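Local coordinates for protein terminal uridylyltransferase 1 (Trypanosoma brucei, PDB 5HZD) that catalyses the addition of uridines from UTP to the 3'-hydroxyl of guide RNAs, ribosomal RNAs and some mRNAs during mitochondrial RNA editing, at residues 341-346 / 400-405; 406-411 / 490-495; 415-420 / 463-468. One frame throughout, in Å; residues are numbered along the deposited sequence.

The three contacts lie on the same side of the chain's centre, in the helical part of the catalytic core; helix 385-409 and contact 3 include Cid1-family sequence. Contacts 1 and 2 share helix 385-409 and have centres about 9 Å apart: contact 1 sets it against helix 336-349, and contact 2 sets its C-terminal part against helix 481-497. Contact 3, centred about 13 Å from contact 1 and 17 Å from contact 2, follows contact 1 along the chain and is nested inside the loop that contact 2 closes. Ile465 and Pro468 of contact 3 rest on helix 336-349, which begins with the UTP-binding pair Ser336 and Tyr337, placing the proposed nucleotide recognition motif directly on that helix.

Contact 1 of 3, residues 341-346 / 400-405; sequences IMWIYY and VGFFYF
Tyr346 and Phe402 bring together two helices, 336-349 and 385-409, in the helical part of this uridylyltransferase, which is related to Cid1-type poly(A) polymerases in its later part. Their local axes are 10.4 Å apart at closest approach and cross nearly perpendicularly, at 96°. The contact is buried and almost wholly aromatic, and no hydrogen bond joins the two segments. Its clearest element is a CH-pi interaction: Phe402 CA sits over the centre of one face of the Tyr346 ring, 3.7 Å from its centroid. Tyr346 CG is anti to the backbone N (chi1 158°), and the ring lies against the backbone of Gly401 and Phe402. There the phenol oxygen passes close over the backbone, Tyr346 OH lying 3.3 Å from Gly401 CA, an approach that a residue without a side chain permits. The hydroxyl itself makes a weak hydrogen bond to Met398 O of helix 385-409, about a turn before Gly401.

Two oblique ring pairs complete the aromatic packing. Trp343 and Phe402 hold their planes 61° apart, with Trp343 CE3 3.7 Å from Phe402 CD2, while the indole NE1 of Trp343 is satisfied by Ala310 O. The side chains of Tyr346 and Phe405 lie antiparallel as they pass, Tyr346 CD1 coming to 3.7 Å from Phe405 CB. Two further apolar contacts add to this: unbranched Met342 bends at chi3 and brings CE to Phe402 CZ, and Tyr345 CE2 meets the edge of the Phe405 ring 4.0 Å from Phe405 CE2.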
loop_
_atom_site.group_PDB
_atom_site.type_symbol
_atom_site.label_atom_id
_atom_site.label_comp_id
_atom_site.label_asym_id
_atom_site.label_seq_id
_atom_site.Cartn_x
_atom_site.Cartn_y
_atom_site.Cartn_z
ATOM N N ILE A 341 3.331 1.123 11.601
ATOM C CA ILE A 341 3.425 0.421 12.871
ATOM C C ILE A 341 3.982 1.351 13.959
ATOM O O ILE A 341 3.496 1.324 15.100
ATOM C CB ILE A 341 4.231 -0.882 12.746
ATOM C CG1 ILE A 341 3.440 -1.860 11.867
ATOM C CG2 ILE A 341 4.516 -1.495 14.139
ATOM C CD1 ILE A 341 4.290 -2.998 11.288
ATOM N N MET A 342 4.980 2.170 13.628
ATOM C CA MET A 342 5.465 3.144 14.591
ATOM C C MET A 342 4.325 4.046 15.069
ATOM O O MET A 342 4.201 4.309 16.255
ATOM C CB MET A 342 6.564 4.035 14.000
ATOM C CG MET A 342 7.862 3.301 13.742
ATOM S SD MET A 342 9.145 4.448 13.207
ATOM C CE MET A 342 9.329 5.503 14.640
ATOM N N TRP A 343 3.514 4.548 14.149
ATOM C CA TRP A 343 2.442 5.458 14.519
ATOM C C TRP A 343 1.410 4.742 15.366
ATOM O O TRP A 343 0.992 5.241 16.413
ATOM C CB TRP A 343 1.840 5.974 13.201
ATOM C CG TRP A 343 0.546 6.748 13.274
ATOM C CD1 TRP A 343 -0.612 6.434 12.617
ATOM C CD2 TRP A 343 0.310 8.027 13.903
ATOM N NE1 TRP A 343 -1.567 7.416 12.842
ATOM C CE2 TRP A 343 -1.016 8.401 13.614
ATOM C CE3 TRP A 343 1.086 8.868 14.707
ATOM C CZ2 TRP A 343 -1.582 9.583 14.075
ATOM C CZ3 TRP A 343 0.513 10.062 15.162
ATOM C CH2 TRP A 343 -0.814 10.390 14.866
ATOM N N ILE A 344 1.000 3.558 14.946
ATOM C CA ILE A 344 -0.042 2.845 15.699
ATOM C C ILE A 344 0.456 2.428 17.089
ATOM O O ILE A 344 -0.291 2.517 18.069
ATOM C CB ILE A 344 -0.483 1.629 14.939
ATOM C CG1 ILE A 344 -1.254 2.110 13.711
ATOM C CG2 ILE A 344 -1.397 0.773 15.797
ATOM C CD1 ILE A 344 -1.463 1.001 12.665
ATOM N N TYR A 345 1.712 1.981 17.178
ATOM C CA TYR A 345 2.257 1.587 18.487
ATOM C C TYR A 345 2.216 2.770 19.439
ATOM O O TYR A 345 1.823 2.628 20.602
ATOM C CB TYR A 345 3.694 1.070 18.346
ATOM C CG TYR A 345 4.371 0.773 19.653
ATOM C CD1 TYR A 345 4.108 -0.406 20.336
ATOM C CD2 TYR A 345 5.283 1.689 20.194
ATOM C CE1 TYR A 345 4.755 -0.688 21.577
ATOM C CE2 TYR A 345 5.929 1.417 21.396
ATOM C CZ TYR A 345 5.652 0.242 22.072
ATOM O OH TYR A 345 6.266 -0.022 23.276
ATOM N N TYR A 346 2.609 3.937 18.943
ATOM C CA TYR A 346 2.490 5.170 19.735
ATOM C C TYR A 346 1.036 5.427 20.160
ATOM O O TYR A 346 0.762 5.731 21.337
ATOM C CB TYR A 346 3.066 6.339 18.938
ATOM C CG TYR A 346 2.561 7.698 19.366
ATOM C CD1 TYR A 346 3.000 8.289 20.547
ATOM C CD2 TYR A 346 1.660 8.379 18.574
ATOM C CE1 TYR A 346 2.566 9.557 20.914
ATOM C CE2 TYR A 346 1.197 9.632 18.931
ATOM C CZ TYR A 346 1.636 10.202 20.113
ATOM O OH TYR A 346 1.193 11.469 20.455
ATOM N N VAL A 400 2.857 16.001 17.142
ATOM C CA VAL A 400 3.985 16.471 17.946
ATOM C C VAL A 400 4.360 15.401 18.972
ATOM O O VAL A 400 5.538 15.104 19.204
ATOM C CB VAL A 400 3.598 17.771 18.672
ATOM C CG1 VAL A 400 4.671 18.144 19.715
ATOM C CG2 VAL A 400 3.442 18.835 17.667
ATOM N N GLY A 401 3.339 14.773 19.539
ATOM C CA GLY A 401 3.541 13.756 20.543
ATOM C C GLY A 401 4.258 12.528 19.996
ATOM O O GLY A 401 5.019 11.893 20.729
ATOM N N PHE A 402 4.031 12.205 18.719
ATOM C CA PHE A 402 4.704 11.069 18.080
ATOM C C PHE A 402 6.214 11.347 18.022
ATOM O O PHE A 402 7.045 10.499 18.379
ATOM C CB PHE A 402 4.128 10.857 16.667
ATOM C CG PHE A 402 4.948 9.942 15.773
ATOM C CD1 PHE A 402 5.961 10.447 14.968
ATOM C CD2 PHE A 402 4.648 8.588 15.697
ATOM C CE1 PHE A 402 6.707 9.634 14.133
ATOM C CE2 PHE A 402 5.364 7.763 14.853
ATOM C CZ PHE A 402 6.384 8.291 14.062
ATOM N N PHE A 403 6.573 12.539 17.572
ATOM C CA PHE A 403 7.994 12.884 17.452
ATOM C C PHE A 403 8.620 13.007 18.832
ATOM O O PHE A 403 9.760 12.592 19.035
ATOM C CB PHE A 403 8.169 14.164 16.626
ATOM C CG PHE A 403 7.943 13.942 15.165
ATOM C CD1 PHE A 403 8.911 13.297 14.406
ATOM C CD2 PHE A 403 6.758 14.339 14.546
ATOM C CE1 PHE A 403 8.703 13.087 13.043
ATOM C CE2 PHE A 403 6.555 14.116 13.199
ATOM C CZ PHE A 403 7.524 13.498 12.443
ATOM N N TYR A 404 7.886 13.557 19.804
ATOM C CA TYR A 404 8.416 13.564 21.163
ATOM C C TYR A 404 8.619 12.151 21.744
ATOM O O TYR A 404 9.676 11.870 22.350
ATOM C CB TYR A 404 7.538 14.425 22.087
ATOM C CG TYR A 404 8.135 14.602 23.466
ATOM C CD1 TYR A 404 9.062 15.601 23.714
ATOM C CD2 TYR A 404 7.773 13.750 24.502
ATOM C CE1 TYR A 404 9.615 15.747 24.988
ATOM C CE2 TYR A 404 8.317 13.879 25.755
ATOM C CZ TYR A 404 9.220 14.887 25.991
ATOM O OH TYR A 404 9.762 15.011 27.254
ATOM N N PHE A 405 7.626 11.276 21.562
ATOM C CA PHE A 405 7.690 9.902 22.067
ATOM C C PHE A 405 8.930 9.195 21.537
ATOM O O PHE A 405 9.687 8.580 22.310
ATOM C CB PHE A 405 6.412 9.163 21.651
ATOM C CG PHE A 405 6.350 7.742 22.130
ATOM C CD1 PHE A 405 6.101 7.449 23.460
ATOM C CD2 PHE A 405 6.545 6.695 21.248
ATOM C CE1 PHE A 405 6.050 6.114 23.932
ATOM C CE2 PHE A 405 6.481 5.349 21.700
ATOM C CZ PHE A 405 6.227 5.061 23.030
#

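Contact 2 of 3, residues 406-411 / 490-495; sequences YSFEFD and ELYRGL. With SO4 (sulfate ion), chain E.
Ser407 and Tyr492 mark the closest backbone approach, their CA atoms 6.1 Å apart, where a wider pi-type turn at 406-409 in the last part of helix 385-409 meets helix 481-497. Small and buried, Ser407 allows this approach: its CB lies 3.8 Å from Tyr492 CD1. Its OG, anti to the carbonyl carbon and beside the backbone N (chi1 -65°), rests against the backbone at Leu491. That hydroxyl is hydrogen-bonded to Phe403 O, so it is satisfied within its own helix.

No direct hydrogen bond links the segments, but one water does. It donates to Ser407 O at 2.7 Å and is hydrogen-bonded to Tyr492 OH, lying near the plane of the tyrosine ring at its edge. Tyr492 OH also pairs with Arg41 of helix 37-47, and this helix touches Phe408 as well through Ala44 and Gln45. The contact is thus a helix-helix packing, away from the annotated sites, that joins helix 385-409 to helix 481-497 near the end of the chain, with helix 37-47, which follows the zinc finger, alongside.

Two leucines supply apolar methyls to the interface. Leu495 crosses Phe408 at about a right angle, its CD2 meeting the ring edge 3.8 Å from Phe408 CE2, and both methyls of Leu491 lie against Tyr406 CB. Arg493, which points away from segment 406-411, grips Glu490 side-on, NE to OE1 and NH2 to OE2 of that carboxylate, both nearly straight, with the oxygens close to the guanidinium plane. Arg493 NH1 donates to O2 of a sulfate ion at 2.9 Å, which probably came from the crystallisation liquor and is also held by Arg39.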
loop_
_atom_site.group_PDB
_atom_site.type_symbol
_atom_site.label_atom_id
_atom_site.label_comp_id
_atom_site.label_asym_id
_atom_site.label_seq_id
_atom_site.Cartn_x
_atom_site.Cartn_y
_atom_site.Cartn_z
ATOM N N TYR A 406 9.176 9.311 20.236
ATOM C CA TYR A 406 10.299 8.565 19.683
ATOM C C TYR A 406 11.629 9.252 19.873
ATOM O O TYR A 406 12.680 8.621 19.729
ATOM C CB TYR A 406 10.032 8.172 18.231
ATOM C CG TYR A 406 9.011 7.055 18.157
ATOM C CD1 TYR A 406 9.285 5.808 18.723
ATOM C CD2 TYR A 406 7.765 7.255 17.541
ATOM C CE1 TYR A 406 8.356 4.772 18.673
ATOM C CE2 TYR A 406 6.823 6.205 17.474
ATOM C CZ TYR A 406 7.136 4.982 18.045
ATOM O OH TYR A 406 6.231 3.950 18.000
ATOM N N SER A 407 11.604 10.539 20.197
ATOM C CA SER A 407 12.858 11.222 20.466
ATOM C C SER A 407 13.305 11.089 21.934
ATOM O O SER A 407 14.504 11.045 22.207
ATOM C CB SER A 407 12.754 12.720 20.069
ATOM O OG SER A 407 12.566 12.926 18.663
ATOM N N PHE A 408 12.360 10.988 22.874
ATOM C CA PHE A 408 12.696 11.052 24.313
ATOM C C PHE A 408 12.119 9.978 25.212
ATOM O O PHE A 408 12.655 9.729 26.294
ATOM C CB PHE A 408 12.325 12.428 24.904
ATOM C CG PHE A 408 13.148 13.545 24.361
ATOM C CD1 PHE A 408 14.491 13.639 24.669
ATOM C CD2 PHE A 408 12.592 14.487 23.510
ATOM C CE1 PHE A 408 15.273 14.662 24.140
ATOM C CE2 PHE A 408 13.349 15.505 22.984
ATOM C CZ PHE A 408 14.698 15.602 23.297
ATOM N N GLU A 409 11.020 9.353 24.816
ATOM C CA GLU A 409 10.335 8.430 25.714
ATOM C C GLU A 409 10.601 6.970 25.372
ATOM O O GLU A 409 10.960 6.161 26.248
ATOM C CB GLU A 409 8.834 8.673 25.634
ATOM C CG GLU A 409 8.386 10.072 25.941
ATOM C CD GLU A 409 6.882 10.132 25.989
ATOM O OE1 GLU A 409 6.281 10.833 25.156
ATOM O OE2 GLU A 409 6.297 9.419 26.837
ATOM N N PHE A 410 10.437 6.623 24.096
ATOM C CA PHE A 410 10.627 5.223 23.698
ATOM C C PHE A 410 12.074 4.772 23.898
ATOM O O PHE A 410 13.015 5.475 23.514
ATOM C CB PHE A 410 10.190 5.005 22.232
ATOM C CG PHE A 410 10.314 3.577 21.816
ATOM C CD1 PHE A 410 9.445 2.629 22.334
ATOM C CD2 PHE A 410 11.334 3.175 20.969
ATOM C CE1 PHE A 410 9.580 1.274 22.009
ATOM C CE2 PHE A 410 11.488 1.819 20.638
ATOM C CZ PHE A 410 10.622 0.870 21.165
ATOM N N ASP A 411 12.243 3.577 24.471
ATOM C CA ASP A 411 13.586 3.070 24.763
ATOM C C ASP A 411 14.088 2.268 23.569
ATOM O O ASP A 411 13.936 1.041 23.520
ATOM C CB ASP A 411 13.578 2.218 26.019
ATOM C CG ASP A 411 14.977 1.875 26.501
ATOM O OD1 ASP A 411 15.947 1.967 25.700
ATOM O OD2 ASP A 411 15.103 1.536 27.696
ATOM N N GLU A 490 16.294 12.697 12.006
ATOM C CA GLU A 490 15.028 13.112 11.399
ATOM C C GLU A 490 13.880 13.178 12.407
ATOM O O GLU A 490 12.983 14.035 12.268
ATOM C CB GLU A 490 14.665 12.240 10.189
ATOM C CG GLU A 490 15.720 12.277 9.053
ATOM C CD GLU A 490 16.088 13.687 8.578
ATOM O OE1 GLU A 490 15.211 14.592 8.538
ATOM O OE2 GLU A 490 17.293 13.918 8.249
ATOM N N LEU A 491 13.893 12.322 13.426
ATOM C CA LEU A 491 12.835 12.413 14.442
ATOM C C LEU A 491 13.002 13.714 15.238
ATOM O O LEU A 491 12.003 14.392 15.533
ATOM C CB LEU A 491 12.892 11.184 15.345
ATOM C CG LEU A 491 12.418 9.914 14.649
ATOM C CD1 LEU A 491 12.916 8.696 15.418
ATOM C CD2 LEU A 491 10.887 9.872 14.537
ATOM N N TYR A 492 14.241 14.099 15.564
ATOM C CA TYR A 492 14.438 15.379 16.253
ATOM C C TYR A 492 14.001 16.513 15.352
ATOM O O TYR A 492 13.398 17.476 15.830
ATOM C CB TYR A 492 15.913 15.633 16.632
ATOM C CG TYR A 492 16.497 14.704 17.642
ATOM C CD1 TYR A 492 15.911 14.549 18.891
ATOM C CD2 TYR A 492 17.674 14.017 17.366
ATOM C CE1 TYR A 492 16.466 13.693 19.839
ATOM C CE2 TYR A 492 18.238 13.155 18.297
ATOM C CZ TYR A 492 17.635 13.008 19.528
ATOM O OH TYR A 492 18.178 12.148 20.461
ATOM N N ARG A 493 14.322 16.435 14.050
ATOM C CA ARG A 493 14.002 17.499 13.119
ATOM C C ARG A 493 12.480 17.641 13.016
ATOM O O ARG A 493 11.961 18.772 13.001
ATOM C CB ARG A 493 14.622 17.219 11.753
ATOM C CG ARG A 493 14.636 18.435 10.866
ATOM C CD ARG A 493 15.014 18.190 9.420
ATOM N NE ARG A 493 16.088 17.224 9.213
ATOM C CZ ARG A 493 17.396 17.483 9.209
ATOM N NH1 ARG A 493 17.897 18.704 9.438
ATOM N NH2 ARG A 493 18.222 16.480 8.983
ATOM N N GLY A 494 11.767 16.520 12.992
ATOM C CA GLY A 494 10.312 16.586 12.927
ATOM C C GLY A 494 9.714 17.255 14.154
ATOM O O GLY A 494 8.799 18.078 14.033
ATOM N N LEU A 495 10.231 16.904 15.333
ATOM C CA LEU A 495 9.771 17.462 16.601
ATOM C C LEU A 495 9.922 18.974 16.573
ATOM O O LEU A 495 8.979 19.714 16.866
ATOM C CB LEU A 495 10.607 16.902 17.744
ATOM C CG LEU A 495 10.266 17.388 19.141
ATOM C CD1 LEU A 495 8.861 16.911 19.504
ATOM C CD2 LEU A 495 11.272 16.855 20.149
HETATM S S SO4 E . 17.857 22.135 10.158
HETATM O O1 SO4 E . 18.995 21.410 9.590
HETATM O O2 SO4 E . 16.778 21.200 10.506
HETATM O O3 SO4 E . 17.368 23.094 9.164
HETATM O O4 SO4 E . 18.308 22.844 11.357
HETATM O O HOH W 1 17.003 11.898 22.975
#

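Contact 3 of 3, residues 415-420 / 463-468; sequences NVISLN and LCIEDP
Ile417 meets Ile465, the first residue of the proposed nucleotide recognition motif, whose opening residues, Ile465 to Pro468, are held here against segment 415-420, extended as far as Ser418. The two segments run in nearly the same direction, 6° apart, and form a single parallel beta bridge between Ile417 and Ile465. Ile417 N donates to Cys464 O at 2.9 Å, and Ile417 O accepts from Glu466 N at 2.8 Å, so the backbone of Ile417 straddles that of Ile465. Before the bridge, a water links Asn415 O to Cys464 N.

The two beta-branched isoleucines, suited to extended backbone, lie side by side and point the same way, with Ile417 CB 3.9 Å from Ile465 CG1. On helix 336-349, Ile417 rests on Tyr345 and Ile465 on Met342. Val416 CG2 meets Cys464 CB at 3.9 Å.

Polar side chains take over beyond the bridge. Glu466, with CG anti to the backbone N (chi1 180°) and an extended chain beyond, carries its carboxylate to Ser418, whose OG donates to Glu466 OE1 at 2.6 Å from the anti side, tilted 29° out of the carboxylate plane. The same oxygen forms a salt bridge with Arg421, which probably stabilises the charge. Serine serves twice, since Ser418 OG also accepts from Asn420 N in an ST turn. A second water joins Leu419 N, Asn420 OD1 and Glu466 O. Pro468 packs on the UTP-binding Tyr337, and the amide of Asn420 secures the backbone beside it: Asn420 ND2 donates to Pro468 O at 2.9 Å, with the acceptor close to the amide plane.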
loop_
_atom_site.group_PDB
_atom_site.type_symbol
_atom_site.label_atom_id
_atom_site.label_comp_id
_atom_site.label_asym_id
_atom_site.label_seq_id
_atom_site.Cartn_x
_atom_site.Cartn_y
_atom_site.Cartn_z
ATOM N N ASN A 415 13.962 -1.805 23.971
ATOM C CA ASN A 415 12.607 -2.240 23.664
ATOM C C ASN A 415 12.329 -2.327 22.170
ATOM O O ASN A 415 13.121 -1.882 21.354
ATOM C CB ASN A 415 11.596 -1.296 24.319
ATOM C CG ASN A 415 11.595 -1.407 25.845
ATOM O OD1 ASN A 415 12.047 -2.417 26.433
ATOM N ND2 ASN A 415 11.058 -0.378 26.500
ATOM N N VAL A 416 11.186 -2.902 21.839
ATOM C CA VAL A 416 10.828 -3.155 20.453
ATOM C C VAL A 416 9.461 -2.552 20.205
ATOM O O VAL A 416 8.548 -2.725 21.012
ATOM C CB VAL A 416 10.697 -4.675 20.229
ATOM C CG1 VAL A 416 10.214 -4.982 18.779
ATOM C CG2 VAL A 416 12.023 -5.402 20.566
ATOM N N ILE A 417 9.310 -1.858 19.083
ATOM C CA ILE A 417 7.989 -1.363 18.648
ATOM C C ILE A 417 7.204 -2.569 18.165
ATOM O O ILE A 417 7.567 -3.193 17.164
ATOM C CB ILE A 417 8.181 -0.333 17.527
ATOM C CG1 ILE A 417 8.986 0.878 18.050
ATOM C CG2 ILE A 417 6.831 0.145 16.981
ATOM C CD1 ILE A 417 9.303 1.963 16.996
ATOM N N SER A 418 6.157 -2.956 18.889
ATOM C CA SER A 418 5.481 -4.201 18.565
ATOM C C SER A 418 4.009 -4.128 18.898
ATOM O O SER A 418 3.622 -3.643 19.974
ATOM C CB SER A 418 6.103 -5.378 19.338
ATOM O OG SER A 418 5.359 -6.554 19.028
ATOM N N LEU A 419 3.187 -4.584 17.950
ATOM C CA LEU A 419 1.739 -4.687 18.169
ATOM C C LEU A 419 1.357 -6.110 18.534
ATOM O O LEU A 419 0.176 -6.426 18.666
ATOM C CB LEU A 419 0.971 -4.258 16.902
ATOM C CG LEU A 419 1.316 -2.871 16.370
ATOM C CD1 LEU A 419 0.521 -2.664 15.081
ATOM C CD2 LEU A 419 0.956 -1.881 17.435
ATOM N N ASN A 420 2.328 -6.997 18.767
ATOM C CA ASN A 420 1.969 -8.387 19.003
ATOM C C ASN A 420 1.548 -8.672 20.427
ATOM O O ASN A 420 1.083 -9.784 20.730
ATOM C CB ASN A 420 3.129 -9.321 18.649
ATOM C CG ASN A 420 3.322 -9.449 17.172
ATOM O OD1 ASN A 420 3.920 -8.601 16.554
ATOM N ND2 ASN A 420 2.767 -10.504 16.586
ATOM N N LEU A 463 17.460 -0.492 15.859
ATOM C CA LEU A 463 16.087 -0.012 15.924
ATOM C C LEU A 463 15.192 -1.187 15.616
ATOM O O LEU A 463 15.303 -1.783 14.527
ATOM C CB LEU A 463 15.852 1.071 14.870
ATOM C CG LEU A 463 16.817 2.253 14.835
ATOM C CD1 LEU A 463 16.266 3.294 13.857
ATOM C CD2 LEU A 463 16.964 2.850 16.226
ATOM N N CYS A 464 14.312 -1.551 16.545
ATOM C CA CYS A 464 13.536 -2.774 16.371
ATOM C C CYS A 464 12.046 -2.534 16.239
ATOM O O CYS A 464 11.433 -1.894 17.107
ATOM C CB CYS A 464 13.765 -3.708 17.564
ATOM S SG CYS A 464 15.463 -4.314 17.633
ATOM N N ILE A 465 11.458 -3.073 15.168
ATOM C CA ILE A 465 10.013 -3.020 14.955
ATOM C C ILE A 465 9.623 -4.449 14.582
ATOM O O ILE A 465 10.142 -5.007 13.596
ATOM C CB ILE A 465 9.661 -2.077 13.794
ATOM C CG1 ILE A 465 10.115 -0.654 14.121
ATOM C CG2 ILE A 465 8.166 -2.100 13.562
ATOM C CD1 ILE A 465 9.789 0.334 12.978
ATOM N N GLU A 466 8.766 -5.059 15.389
ATOM C CA GLU A 466 8.366 -6.444 15.155
ATOM C C GLU A 466 7.298 -6.497 14.057
ATOM O O GLU A 466 6.280 -5.783 14.121
ATOM C CB GLU A 466 7.846 -7.060 16.465
ATOM C CG GLU A 466 7.385 -8.539 16.321
ATOM C CD GLU A 466 7.072 -9.268 17.628
ATOM O OE1 GLU A 466 6.791 -8.648 18.684
ATOM O OE2 GLU A 466 7.114 -10.521 17.610
ATOM N N ASP A 467 7.510 -7.329 13.030
ATOM C CA ASP A 467 6.464 -7.541 12.026
ATOM C C ASP A 467 5.299 -8.313 12.663
ATOM O O ASP A 467 5.500 -9.340 13.334
ATOM C CB ASP A 467 7.015 -8.344 10.845
ATOM C CG ASP A 467 6.023 -8.462 9.725
ATOM O OD1 ASP A 467 5.092 -9.271 9.840
ATOM O OD2 ASP A 467 6.182 -7.767 8.718
ATOM N N PRO A 468 4.061 -7.812 12.489
ATOM C CA PRO A 468 2.923 -8.437 13.163
ATOM C C PRO A 468 2.702 -9.916 12.832
ATOM O O PRO A 468 2.332 -10.675 13.729
ATOM C CB PRO A 468 1.742 -7.605 12.652
ATOM C CG PRO A 468 2.324 -6.243 12.495
ATOM C CD PRO A 468 3.709 -6.503 11.915
HETATM O O HOH W 2 14.522 -0.591 19.216
HETATM O O HOH W 3 4.057 -5.845 15.661
#